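Local structure of beta-N-acetylhexosaminidase (Arthrobacter aurescens, 3RCN) at residues L24-G29 and T53-A58. The protein probably hydrolyses terminal non-reducing N-acetyl-D-hexosamine residues from N-acetyl-beta-D-hexosaminides, as a member of glycosyl hydrolase family 20. Numbering follows the deposited sequence.
Sequences LELDAG and TGWDLA
Trp55 has CG anti to its own carbonyl carbon, beside the backbone N (chi1 -59°), and chi2 of -22° sets the turn of the indole, which lies against Leu26, Asp27 and Ala28. Ala28 CA lies over the five-membered ring, 3.5 Å from its centroid and 12° off the normal, a CH-pi contact. Ala28 CB lies over the same face, near the CD1-NE1 rim, 3.4 Å from Trp55 CD1. Asp27 O sits over the middle of the same indole face, 3.7 Å from Trp55 CE3. At the far end of the six-membered ring, Leu26 O approaches Trp55 CH2 obliquely, and Leu26 CB packs 3.8 Å from that carbon. Thr53 CB lies over the centre of the opposite face, so the indole is held between Thr53 and the Asp27-Ala28 backbone. Thr53 OG1 accepts from Trp55 N at 2.8 Å, an ST turn that holds the Trp55 backbone N where helix 39-53 ends and Gly54 turns with positive phi. The contact thus ties the end of strand 16-26, an outermost strand of the mixed sheet in the family 20 domain 2 region, to the loop leaving that helix; Trp125 of the neighbouring strand 125-134 meets the Trp55 ring edge-to-face. An alanine in place of Trp55 would probably open a gap between Thr53 and the Asp27-Ala28 backbone and deprive Ala28 CA of its aromatic partner. No direct hydrogen bond joins the segments, but a water accepts from Leu57 N at 2.7 Å and lies within hydrogen-bonding distance of Ala28 O. Around Ala28, Asp27 OD1 accepts from Gly29 N through its anti lone pair at 2.9 Å, closing an Asx turn. Farther along the loop, Asp56 OD2 forms a salt bridge with Arg43 NH1 of the second subunit.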
ATOM      1  N   LEU A  24     -21.368 -20.639  17.074  1.00 66.30           N
ATOM      2  CA  LEU A  24     -21.924 -21.119  15.815  1.00 59.89           C
ATOM      3  C   LEU A  24     -20.774 -21.288  14.846  1.00 60.29           C
ATOM      4  O   LEU A  24     -19.958 -20.377  14.688  1.00 60.58           O
ATOM      5  CB  LEU A  24     -22.932 -20.129  15.242  1.00 56.76           C
ATOM      6  CG  LEU A  24     -23.397 -20.449  13.823  1.00 59.29           C
ATOM      7  CD1 LEU A  24     -24.369 -21.604  13.833  1.00 61.79           C
ATOM      8  CD2 LEU A  24     -24.048 -19.234  13.211  1.00 62.70           C
ATOM      9  N   GLU A  25     -20.696 -22.457  14.215  1.00 59.38           N
ATOM     10  CA  GLU A  25     -19.607 -22.753  13.292  1.00 56.69           C
ATOM     11  C   GLU A  25     -20.012 -22.454  11.860  1.00 57.66           C
ATOM     12  O   GLU A  25     -21.073 -22.881  11.398  1.00 56.46           O
ATOM     13  CB  GLU A  25     -19.183 -24.218  13.395  1.00 71.12           C
ATOM     14  CG  GLU A  25     -17.916 -24.451  14.202  1.00 84.43           C
ATOM     15  CD  GLU A  25     -18.188 -25.205  15.488  1.00 97.90           C
ATOM     16  OE1 GLU A  25     -17.997 -24.621  16.579  1.00102.45           O
ATOM     17  OE2 GLU A  25     -18.598 -26.386  15.408  1.00101.90           O
ATOM     18  N   LEU A  26     -19.149 -21.723  11.162  1.00 57.47           N
ATOM     19  CA  LEU A  26     -19.363 -21.411   9.759  1.00 57.09           C
ATOM     20  C   LEU A  26     -18.423 -22.238   8.911  1.00 59.03           C
ATOM     21  O   LEU A  26     -17.214 -22.188   9.090  1.00 59.09           O
ATOM     22  CB  LEU A  26     -19.084 -19.939   9.489  1.00 53.32           C
ATOM     23  CG  LEU A  26     -19.745 -18.897  10.380  1.00 47.93           C
ATOM     24  CD1 LEU A  26     -19.246 -17.541   9.956  1.00 48.25           C
ATOM     25  CD2 LEU A  26     -21.257 -18.973  10.297  1.00 46.19           C
ATOM     26  N   ASP A  27     -18.994 -23.001   7.989  1.00 66.99           N
ATOM     27  CA  ASP A  27     -18.220 -23.807   7.060  1.00 61.85           C
ATOM     28  C   ASP A  27     -18.064 -23.087   5.722  1.00 55.01           C
ATOM     29  O   ASP A  27     -18.528 -21.967   5.550  1.00 50.93           O
ATOM     30  CB  ASP A  27     -18.892 -25.162   6.856  1.00 63.25           C
ATOM     31  CG  ASP A  27     -20.368 -25.036   6.594  1.00 79.52           C
ATOM     32  OD1 ASP A  27     -20.734 -24.503   5.528  1.00 82.65           O
ATOM     33  OD2 ASP A  27     -21.166 -25.466   7.454  1.00 90.14           O
ATOM     34  N   ALA A  28     -17.417 -23.750   4.778  1.00 57.74           N
ATOM     35  CA  ALA A  28     -17.123 -23.167   3.481  1.00 53.55           C
ATOM     36  C   ALA A  28     -18.377 -23.040   2.631  1.00 55.33           C
ATOM     37  O   ALA A  28     -18.333 -22.470   1.541  1.00 61.08           O
ATOM     38  CB  ALA A  28     -16.069 -24.000   2.760  1.00 47.30           C
ATOM     39  N   GLY A  29     -19.484 -23.589   3.125  1.00 51.57           N
ATOM     40  CA  GLY A  29     -20.760 -23.521   2.426  1.00 54.89           C
ATOM     41  C   GLY A  29     -21.644 -22.347   2.840  1.00 57.33           C
ATOM     42  O   GLY A  29     -22.715 -22.114   2.267  1.00 60.59           O
ATOM     43  N   THR A  53     -11.191 -16.062   4.163  1.00 37.71           N
ATOM     44  CA  THR A  53     -11.480 -17.488   4.292  1.00 37.49           C
ATOM     45  C   THR A  53     -11.272 -18.407   3.085  1.00 46.58           C
ATOM     46  O   THR A  53     -11.261 -19.620   3.246  1.00 45.76           O
ATOM     47  CB  THR A  53     -12.948 -17.704   4.669  1.00 35.68           C
ATOM     48  OG1 THR A  53     -13.776 -17.367   3.544  1.00 39.80           O
ATOM     49  CG2 THR A  53     -13.324 -16.878   5.889  1.00 24.70           C
ATOM     50  N   GLY A  54     -11.084 -17.860   1.893  1.00 45.22           N
ATOM     51  CA  GLY A  54     -11.158 -18.685   0.697  1.00 27.53           C
ATOM     52  C   GLY A  54     -12.545 -19.271   0.400  1.00 36.95           C
ATOM     53  O   GLY A  54     -12.690 -20.110  -0.491  1.00 41.35           O
ATOM     54  N   TRP A  55     -13.582 -18.851   1.119  1.00 33.79           N
ATOM     55  CA  TRP A  55     -14.929 -19.363   0.825  1.00 37.25           C
ATOM     56  C   TRP A  55     -15.623 -18.697  -0.376  1.00 44.69           C
ATOM     57  O   TRP A  55     -15.302 -17.565  -0.744  1.00 48.52           O
ATOM     58  CB  TRP A  55     -15.828 -19.272   2.045  1.00 38.51           C
ATOM     59  CG  TRP A  55     -15.328 -20.007   3.219  1.00 42.41           C
ATOM     60  CD1 TRP A  55     -14.446 -21.040   3.223  1.00 48.20           C
ATOM     61  CD2 TRP A  55     -15.671 -19.762   4.584  1.00 45.65           C
ATOM     62  NE1 TRP A  55     -14.223 -21.464   4.510  1.00 49.56           N
ATOM     63  CE2 TRP A  55     -14.965 -20.690   5.366  1.00 45.86           C
ATOM     64  CE3 TRP A  55     -16.513 -18.847   5.223  1.00 48.10           C
ATOM     65  CZ2 TRP A  55     -15.068 -20.730   6.752  1.00 45.45           C
ATOM     66  CZ3 TRP A  55     -16.614 -18.889   6.598  1.00 50.06           C
ATOM     67  CH2 TRP A  55     -15.896 -19.826   7.347  1.00 48.91           C
ATOM     68  N   ASP A  56     -16.571 -19.407  -0.980  1.00 43.41           N
ATOM     69  CA  ASP A  56     -17.404 -18.848  -2.055  1.00 52.12           C
ATOM     70  C   ASP A  56     -18.347 -17.726  -1.595  1.00 57.82           C
ATOM     71  O   ASP A  56     -18.484 -16.706  -2.269  1.00 62.79           O
ATOM     72  CB  ASP A  56     -18.229 -19.954  -2.718  1.00 60.34           C
ATOM     73  CG  ASP A  56     -17.485 -20.646  -3.840  1.00 71.39           C
ATOM     74  OD1 ASP A  56     -18.146 -21.273  -4.692  1.00 81.61           O
ATOM     75  OD2 ASP A  56     -16.239 -20.559  -3.881  1.00 73.43           O
ATOM     76  N   LEU A  57     -19.009 -17.927  -0.459  1.00 53.41           N
ATOM     77  CA  LEU A  57     -19.960 -16.947   0.077  1.00 45.48           C
ATOM     78  C   LEU A  57     -20.994 -16.523  -0.960  1.00 47.38           C
ATOM     79  O   LEU A  57     -21.247 -15.341  -1.153  1.00 52.82           O
ATOM     80  CB  LEU A  57     -19.231 -15.738   0.663  1.00 34.91           C
ATOM     81  CG  LEU A  57     -18.509 -16.087   1.966  1.00 41.67           C
ATOM     82  CD1 LEU A  57     -17.784 -14.893   2.583  1.00 41.62           C
ATOM     83  CD2 LEU A  57     -19.515 -16.702   2.946  1.00 42.27           C
ATOM     84  N   ALA A  58     -21.589 -17.510  -1.616  1.00 49.56           N
ATOM     85  CA  ALA A  58     -22.623 -17.279  -2.612  1.00 50.21           C
ATOM     86  C   ALA A  58     -23.895 -16.788  -1.948  1.00 54.74           C
ATOM     87  O   ALA A  58     -24.204 -17.178  -0.817  1.00 57.00           O
ATOM     88  CB  ALA A  58     -22.906 -18.566  -3.390  1.00 45.22           C
TER
HETATM   89  O   HOH W   1     -19.204 -20.011   1.220  1.00 38.37           O
HETATM   90  O   HOH W   2     -21.827 -20.399  -0.511  1.00 50.08           O